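Local coordinates for protein 6-phosphogluconate dehydrogenase NAD-binding (Dyadobacter fermentans, PDB 4GBJ) that probably acts as an NAD(P)-binding oxidoreductase of the 6-phosphogluconate and 3-hydroxyisobutyrate dehydrogenase kind, with a Rossmann-type domain joined to an all-helical one, at residues B[177-180]-B[181-185]; B[73-76]-B[77-81]; B[148-151]-B[152-156]; B[191-194]-B[195-199]. All blocks are in the same frame, centred on the assembly; numbering follows the deposited sequence.

Contact 1: B[177-180]-B[181-185]; sequences GNFM and IACSL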
# COMPACT_ATOMS: atom_id res chain seq x y z
N GLY B 177 -4.80 5.25 -9.12
CA GLY B 177 -3.78 4.21 -9.05
C GLY B 177 -2.41 4.79 -8.76
O GLY B 177 -1.74 4.33 -7.83
N ASN B 178 -2.03 5.85 -9.52
CA ASN B 178 -0.74 6.55 -9.37
C ASN B 178 -0.66 7.28 -8.01
O ASN B 178 0.40 7.31 -7.42
CB ASN B 178 -0.49 7.54 -10.50
CG ASN B 178 0.04 6.93 -11.78
OD1 ASN B 178 0.26 5.72 -11.90
ND2 ASN B 178 0.29 7.78 -12.76
N PHE B 179 -1.77 7.79 -7.54
CA PHE B 179 -1.87 8.40 -6.20
C PHE B 179 -1.58 7.36 -5.14
O PHE B 179 -0.82 7.64 -4.23
CB PHE B 179 -3.25 9.05 -5.99
CG PHE B 179 -3.70 9.19 -4.57
CD1 PHE B 179 -3.16 10.16 -3.73
CD2 PHE B 179 -4.66 8.33 -4.04
CE1 PHE B 179 -3.61 10.29 -2.43
CE2 PHE B 179 -5.06 8.43 -2.72
CZ PHE B 179 -4.56 9.41 -1.93
N MSE B 180 -2.12 6.15 -5.28
CA MSE B 180 -1.90 5.10 -4.28
C MSE B 180 -0.47 4.60 -4.33
O MSE B 180 0.10 4.30 -3.29
CB MSE B 180 -2.86 3.94 -4.44
CG MSE B 180 -4.22 4.31 -3.95
SE MSE B 180 -5.61 2.95 -4.08
CE MSE B 180 -4.87 1.56 -2.96
N ILE B 181 0.15 4.61 -5.53
CA ILE B 181 1.56 4.22 -5.63
C ILE B 181 2.41 5.23 -4.85
O ILE B 181 3.26 4.83 -4.07
CB ILE B 181 2.03 4.06 -7.06
CG1 ILE B 181 1.33 2.85 -7.74
CG2 ILE B 181 3.60 3.88 -7.09
CD1 ILE B 181 1.48 2.88 -9.31
N ALA B 182 2.15 6.53 -5.05
CA ALA B 182 2.86 7.64 -4.39
C ALA B 182 2.66 7.59 -2.88
O ALA B 182 3.63 7.81 -2.13
CB ALA B 182 2.40 8.99 -4.94
N CYS B 183 1.44 7.27 -2.41
CA CYS B 183 1.19 7.06 -0.97
C CYS B 183 2.01 5.89 -0.42
O CYS B 183 2.47 5.95 0.70
CB CYS B 183 -0.29 6.84 -0.69
SG CYS B 183 -1.32 8.28 -0.96
N SER B 184 2.15 4.84 -1.19
CA SER B 184 2.92 3.64 -0.77
C SER B 184 4.35 4.02 -0.59
O SER B 184 4.97 3.62 0.39
CB SER B 184 2.74 2.52 -1.79
OG SER B 184 1.35 2.27 -1.90
N LEU B 185 4.89 4.80 -1.52
CA LEU B 185 6.25 5.30 -1.39
C LEU B 185 6.44 6.16 -0.13
O LEU B 185 7.43 6.02 0.58
CB LEU B 185 6.62 6.16 -2.59
CG LEU B 185 6.99 5.35 -3.87
CD1 LEU B 185 6.84 6.26 -5.12
CD2 LEU B 185 8.39 4.81 -3.77
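Cys-183 lays its sulfur over one face of the Phe-179 ring, one turn earlier on helix 169-197. Followed outward, Cys-183 CB passes 3.7 Å from both Phe-179 O and Met-180 O, and SG, carried beside the backbone N (chi1 -69°), turns back along the helix to the ring. There SG stands 3.8 Å from the Phe-179 ring centroid and 27° off the normal, displaced toward the rim, with CE1 of Phe-179 its nearest ring atom at 3.4 Å. The ring reaches this place because its CG is anti to the backbone N (chi1 155°). This is a sulfur-aromatic contact over the face, not at the edge.

On another side of the helix, Ser-184 folds OG back to Met-180 O at 2.8 Å, while Ser-184 N gives its own bond to Met-180 O at 3.0 Å. The two donors come from opposite faces of the carbonyl plane, a double grip that ties down the serine rotamer. Ile-181 runs beside Asn-178, its CD1 4.0 Å from Asn-178 OD1; Asn-178 also lies near Lys-174, the predicted active-site lysine.

Phe-261 packs on both Phe-179 and Cys-183, and Met-187 of the second subunit covers Cys-183 and the selenomethionine Met-180. The chemistry suits a helix buried at a subunit interface: the serine hydroxyl is satisfied within its own turn, and the sulfur meets an aromatic face amid apolar neighbours.

Contact 2: B[73-76]-B[77-81]; sequences AAVE and ELFSM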
# COMPACT_ATOMS: atom_id res chain seq x y z
N ALA B 73 -1.01 18.64 -22.76
CA ALA B 73 -0.72 19.57 -23.84
C ALA B 73 -0.30 18.83 -25.12
O ALA B 73 -0.67 19.27 -26.20
CB ALA B 73 0.34 20.58 -23.44
N ALA B 74 0.47 17.74 -25.02
CA ALA B 74 0.87 16.98 -26.20
C ALA B 74 -0.37 16.38 -26.93
O ALA B 74 -0.43 16.40 -28.15
CB ALA B 74 1.84 15.87 -25.83
N VAL B 75 -1.39 15.93 -26.18
CA VAL B 75 -2.59 15.32 -26.79
C VAL B 75 -3.43 16.40 -27.45
O VAL B 75 -3.93 16.22 -28.58
CB VAL B 75 -3.40 14.48 -25.78
CG1 VAL B 75 -4.63 13.87 -26.44
CG2 VAL B 75 -2.53 13.37 -25.18
N GLU B 76 -3.61 17.53 -26.77
CA GLU B 76 -4.40 18.64 -27.32
C GLU B 76 -3.75 19.25 -28.56
O GLU B 76 -4.47 19.63 -29.48
CB GLU B 76 -4.59 19.72 -26.28
CG GLU B 76 -5.51 19.31 -25.14
CD GLU B 76 -5.52 20.31 -24.00
OE1 GLU B 76 -5.15 21.49 -24.23
OE2 GLU B 76 -5.88 19.93 -22.86
N GLU B 77 -2.41 19.35 -28.58
CA GLU B 77 -1.66 19.93 -29.73
C GLU B 77 -1.83 19.04 -30.96
O GLU B 77 -1.91 19.52 -32.08
CB GLU B 77 -0.16 20.06 -29.37
CG GLU B 77 0.83 20.20 -30.54
CD GLU B 77 2.29 20.25 -30.10
OE1 GLU B 77 2.61 19.72 -29.01
OE2 GLU B 77 3.12 20.78 -30.88
N LEU B 78 -1.82 17.74 -30.75
CA LEU B 78 -1.93 16.81 -31.84
C LEU B 78 -3.37 16.64 -32.30
O LEU B 78 -3.62 16.63 -33.49
CB LEU B 78 -1.37 15.47 -31.40
CG LEU B 78 -1.20 14.45 -32.49
CD1 LEU B 78 -0.31 15.01 -33.60
CD2 LEU B 78 -0.64 13.17 -31.94
N PHE B 79 -4.31 16.48 -31.38
CA PHE B 79 -5.69 16.26 -31.72
C PHE B 79 -6.46 17.58 -31.97
O PHE B 79 -7.45 17.91 -31.30
CB PHE B 79 -6.36 15.36 -30.68
CG PHE B 79 -5.92 13.94 -30.94
CD1 PHE B 79 -6.61 13.14 -31.83
CD2 PHE B 79 -4.69 13.48 -30.49
CE1 PHE B 79 -6.13 11.87 -32.18
CE2 PHE B 79 -4.20 12.21 -30.86
CZ PHE B 79 -4.91 11.44 -31.73
N SER B 80 -6.02 18.29 -33.00
CA SER B 80 -6.63 19.54 -33.44
C SER B 80 -7.95 19.22 -34.08
O SER B 80 -8.18 18.07 -34.46
CB SER B 80 -5.71 20.22 -34.44
OG SER B 80 -5.58 19.39 -35.59
N MSE B 81 -8.80 20.22 -34.29
CA MSE B 81 -10.09 20.03 -34.97
C MSE B 81 -9.94 19.40 -36.38
O MSE B 81 -10.79 18.60 -36.77
CB MSE B 81 -10.81 21.38 -35.12
CG MSE B 81 -11.47 21.86 -33.84
SE MSE B 81 -12.70 23.37 -34.35
CE MSE B 81 -11.58 24.50 -35.29
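Val-75 and Phe-79 meet across the last turn of helix 72-78, where three successive i to i+4 bonds close the backbone: Glu-77 N to Ala-73 O, Leu-78 N to Ala-74 O and Phe-79 N to Val-75 O. The last of these is the shortest at 2.8 Å between Phe-79 N and Val-75 O, and its N-H...O angle of 164° makes it the straightest. Phe-79 then leaves helical geometry (phi/psi -86°/64°) and forms the centre of an inverse gamma turn, closed by a weak bond of 3.0 Å from Ser-80 N to Leu-78 O.

The phenyl group stays near the carbonyl it has just bonded. Phe-79 CB lies 3.3 Å from Val-75 O, and the same oxygen sits at the ring edge, in its plane, 3.4 Å from Phe-79 CD2. The two side chains cross obliquely, with Val-75 CG1 approaching CD2 of Phe-79 at 4.1 Å; CG1, anti to the backbone N, is the branch of Val-75 that reaches the ring.

This turn links two short helices of the Rossmann-type domain, 72-78 and 81-87, and Ser-80 is the N-cap of the second, its OG making a weak bond to Leu-83 N. Val-75 and Phe-79 face helix 101-113 through Leu-107 and His-111, while the Phe-79 ring also stacks with His-93. Along the exposed flank, Glu-77 CB rests 3.3 Å from Ala-73 O, and its extended chain carries OE2 to a salt bridge with Arg-36, whereas Leu-78 packs among Leu-11, Ala-55 and Leu-69.

Contact 3: B[148-151]-B[152-156]; sequences RIKP and IVENF. With NA (sodium ion), chain E.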
# COMPACT_ATOMS: atom_id res chain seq x y z
N ARG B 148 -15.25 -2.31 -30.44
CA ARG B 148 -14.41 -2.42 -31.63
C ARG B 148 -12.90 -2.56 -31.30
O ARG B 148 -12.18 -3.23 -32.02
CB ARG B 148 -14.60 -1.15 -32.49
CG ARG B 148 -13.84 -1.19 -33.80
CD ARG B 148 -14.12 0.07 -34.60
NE ARG B 148 -13.38 0.08 -35.85
CZ ARG B 148 -13.35 1.11 -36.69
NH1 ARG B 148 -14.01 2.23 -36.41
NH2 ARG B 148 -12.66 1.03 -37.83
N ILE B 149 -12.41 -1.89 -30.27
CA ILE B 149 -10.96 -1.88 -29.99
C ILE B 149 -10.58 -2.84 -28.88
O ILE B 149 -9.39 -3.15 -28.76
CB ILE B 149 -10.44 -0.42 -29.71
CG1 ILE B 149 -11.06 0.22 -28.43
CG2 ILE B 149 -10.75 0.46 -30.95
CD1 ILE B 149 -10.28 -0.03 -27.09
N LYS B 150 -11.54 -3.37 -28.11
CA LYS B 150 -11.20 -4.31 -27.03
C LYS B 150 -10.40 -5.50 -27.55
O LYS B 150 -9.42 -5.86 -26.91
CB LYS B 150 -12.45 -4.82 -26.28
CG LYS B 150 -12.09 -5.81 -25.19
CD LYS B 150 -13.19 -5.97 -24.18
CE LYS B 150 -12.89 -7.09 -23.19
NZ LYS B 150 -14.05 -7.36 -22.31
N PRO B 151 -10.76 -6.11 -28.69
CA PRO B 151 -9.96 -7.25 -29.19
C PRO B 151 -8.53 -6.85 -29.58
O PRO B 151 -7.64 -7.68 -29.52
CB PRO B 151 -10.74 -7.75 -30.40
CG PRO B 151 -12.03 -7.03 -30.40
CD PRO B 151 -11.88 -5.81 -29.60
N ILE B 152 -8.30 -5.57 -29.95
CA ILE B 152 -6.96 -5.11 -30.29
C ILE B 152 -6.11 -4.99 -28.99
O ILE B 152 -5.00 -5.50 -28.96
CB ILE B 152 -6.97 -3.79 -31.08
CG1 ILE B 152 -7.87 -3.89 -32.36
CG2 ILE B 152 -5.52 -3.43 -31.49
CD1 ILE B 152 -8.23 -2.56 -32.95
N VAL B 153 -6.61 -4.30 -27.98
CA VAL B 153 -5.82 -4.04 -26.76
C VAL B 153 -5.58 -5.31 -25.93
O VAL B 153 -4.58 -5.34 -25.22
CB VAL B 153 -6.38 -2.90 -25.90
CG1 VAL B 153 -6.64 -1.68 -26.77
CG2 VAL B 153 -7.64 -3.29 -25.12
N GLU B 154 -6.41 -6.37 -26.07
CA GLU B 154 -6.21 -7.66 -25.39
C GLU B 154 -4.86 -8.26 -25.75
O GLU B 154 -4.36 -9.09 -25.01
CB GLU B 154 -7.33 -8.66 -25.75
CG GLU B 154 -8.57 -8.45 -24.92
CD GLU B 154 -9.81 -9.25 -25.26
OE1 GLU B 154 -9.95 -9.73 -26.41
OE2 GLU B 154 -10.65 -9.40 -24.35
N ASN B 155 -4.29 -7.89 -26.89
CA ASN B 155 -3.00 -8.41 -27.32
C ASN B 155 -1.84 -7.94 -26.48
O ASN B 155 -0.89 -8.68 -26.36
CB ASN B 155 -2.75 -8.05 -28.78
CG ASN B 155 -3.68 -8.79 -29.70
OD1 ASN B 155 -3.56 -10.00 -29.86
ND2 ASN B 155 -4.67 -8.13 -30.26
N PHE B 156 -1.91 -6.75 -25.85
CA PHE B 156 -0.76 -6.26 -25.07
C PHE B 156 -1.05 -6.06 -23.58
O PHE B 156 -0.19 -5.53 -22.90
CB PHE B 156 -0.19 -4.98 -25.67
CG PHE B 156 -1.11 -3.82 -25.84
CD1 PHE B 156 -1.23 -2.85 -24.85
CD2 PHE B 156 -1.80 -3.63 -27.02
CE1 PHE B 156 -2.06 -1.74 -25.03
CE2 PHE B 156 -2.62 -2.52 -27.21
CZ PHE B 156 -2.75 -1.59 -26.20
NA NA E . -4.14 -10.46 -23.27
O HOH W 1 -6.36 -9.83 -22.39
O HOH W 2 -5.70 -12.14 -24.70
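Lys-150 and Glu-154 cross one turn apart: Glu-154 OE2 comes within 3.4 Å of Lys-150 CE but stays 4.5 Å from Lys-150 NZ, too far for a salt bridge. Glu-154 CG also lies against Lys-150 O, the carbonyl to which Glu-154 N donates. Replacing Glu-154 by an alanine would probably leave Lys-150 without this nearby negative charge and uncover its aliphatic chain, though the sodium ion, held by the main-chain O, would keep that ligand.

Pro-151 has no N-H to give, and the helix kinks there. Ile-149 O accepts from Val-153 N at 3.1 Å and, weakly, from Ile-152 N. Ile-152 O is satisfied twice, by Asn-155 N and by Asn-155 ND2 at 3.0 Å, both from the same face of its plane. Glu-154 O binds sodium at 2.2 Å with two waters, and Val-157 O completes the observed ligands. Arg-148 sends NH2 to Gly-62 O.

Ile-149 CD1 and Val-153 CG1 pack 4.0 Å apart. Helix 143-153, in a beta-alpha-beta unit between strands 136-139 and 159-162, packs Ile-152 and Val-153 on strand 64-67 and Ile-149 on strand 92-95; just past it, Asn-155 packs on Ile-23 of helix 17-26.

Contact 4: B[191-194]-B[195-199]; sequences AFTM and AEKNG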
# COMPACT_ATOMS: atom_id res chain seq x y z
N ALA B 191 7.93 5.08 7.51
CA ALA B 191 8.10 3.88 8.32
C ALA B 191 9.53 3.43 8.35
O ALA B 191 10.04 3.15 9.44
CB ALA B 191 7.20 2.75 7.81
N PHE B 192 10.23 3.42 7.19
CA PHE B 192 11.63 2.95 7.15
C PHE B 192 12.58 3.91 7.79
O PHE B 192 13.54 3.44 8.42
CB PHE B 192 12.09 2.64 5.74
CG PHE B 192 11.40 1.56 4.93
CD1 PHE B 192 10.34 0.82 5.46
CD2 PHE B 192 11.80 1.28 3.63
CE1 PHE B 192 9.68 -0.14 4.70
CE2 PHE B 192 11.15 0.29 2.88
CZ PHE B 192 10.07 -0.38 3.41
N THR B 193 12.28 5.22 7.78
CA THR B 193 13.05 6.25 8.49
C THR B 193 12.85 6.12 9.98
O THR B 193 13.83 6.24 10.70
CB THR B 193 12.69 7.66 7.97
OG1 THR B 193 13.05 7.68 6.60
CG2 THR B 193 13.43 8.78 8.69
N MSE B 194 11.62 5.88 10.46
CA MSE B 194 11.40 5.67 11.88
C MSE B 194 12.25 4.49 12.37
O MSE B 194 12.83 4.52 13.47
CB MSE B 194 9.90 5.39 12.22
CG MSE B 194 9.67 4.82 13.69
SE MSE B 194 7.75 4.69 14.04
CE MSE B 194 7.31 3.06 13.01
N ALA B 195 12.24 3.40 11.59
CA ALA B 195 13.01 2.20 11.92
C ALA B 195 14.50 2.53 11.93
O ALA B 195 15.21 2.26 12.92
CB ALA B 195 12.69 1.09 10.92
N GLU B 196 14.97 3.23 10.88
CA GLU B 196 16.38 3.59 10.77
C GLU B 196 16.86 4.41 11.95
O GLU B 196 17.91 4.13 12.51
CB GLU B 196 16.62 4.34 9.47
CG GLU B 196 18.06 4.74 9.26
CD GLU B 196 18.28 5.50 7.98
OE1 GLU B 196 17.29 5.80 7.27
OE2 GLU B 196 19.46 5.83 7.70
N LYS B 197 16.09 5.37 12.38
CA LYS B 197 16.49 6.21 13.52
C LYS B 197 16.39 5.42 14.83
O LYS B 197 16.99 5.82 15.80
CB LYS B 197 15.64 7.46 13.50
CG LYS B 197 16.05 8.24 12.26
CD LYS B 197 15.95 9.63 12.43
CE LYS B 197 16.98 10.27 13.34
NZ LYS B 197 16.47 11.62 13.58
N ASN B 198 15.71 4.25 14.82
CA ASN B 198 15.67 3.32 15.96
C ASN B 198 16.77 2.29 15.87
O ASN B 198 16.75 1.36 16.65
CB ASN B 198 14.31 2.63 16.07
CG ASN B 198 13.38 3.37 16.97
OD1 ASN B 198 13.48 3.25 18.20
ND2 ASN B 198 12.53 4.20 16.42
N GLY B 199 17.75 2.47 14.98
CA GLY B 199 18.87 1.55 14.83
C GLY B 199 18.52 0.29 14.08
O GLY B 199 19.25 -0.67 14.21
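Met-194, a selenomethionine, and Asn-198 meet at the C-terminal end of helix 169-197, where Ala-195 N, Glu-196 N and Lys-197 N bond back to Ala-191 O, Phe-192 O and Thr-193 O before the turn opens at Asn-198, whose N makes weak bonds to Met-194 O and Ala-195 O.

The side chain of Asn-198 supplies the stronger link to the Met-194 carbonyl. Its ND2 reaches Met-194 O at 3.0 Å with an N-H...O angle of 167°; the oxygen lies in the amide plane, while the donor is tilted 34° from the carbonyl plane. The two side chains run side by side, pointing the same way, with Met-194 CG 4.0 Å from Asn-198 ND2. Met-194 CG is anti to the backbone N (chi1 166°), which sets it along the amide. With an alanine in place of Asn-198, Met-194 O would probably keep just the weak backbone bond from this turn, and Arg-105 of the second subunit would lose its OD1 partner.

Lys-197 CG lies 3.4 Å from Thr-193 O, and its NZ continues to Ala-293 O and to Val-255 O of the second subunit. Glu-196 CB lies 3.4 Å from Phe-192 O, and its OE1 forms a salt bridge with Arg-202; Thr-193 OG1 bonds to Gly-189 O and also to Arg-202.

Gly-199, with positive phi, is the C-prime residue of a Schellman motif, its N bonding to Glu-196 O and Ile-200 N to Ala-195 O. Chemically, one carboxamide serves both helix termination and dimer contact: ND2 holds the last turn and OD1 bonds to Arg-105 of the second subunit.

How the contacts relate
Contacts 1 and 4 lie on the same helix, 169-197, with centres 21 Å apart and nearest atoms about 7 Å apart, and both face the second subunit: Phe-179 of one chain packs on Ala-191 of the other. Contacts 2 and 3 belong to the Rossmann-type domain, centres 24 Å apart, and touch no other chain. Contact 1 adjoins the predicted active-site lysine, Lys-174, through Asn-178; contact 3 holds the sodium ion, its centre 27 Å from that of contact 1. Within its own chain contact 4 is far from the Rossmann-type domain, 47 Å from contact 2 and 46 Å from contact 3 between centres, yet it reaches that domain of the second subunit through Arg-105.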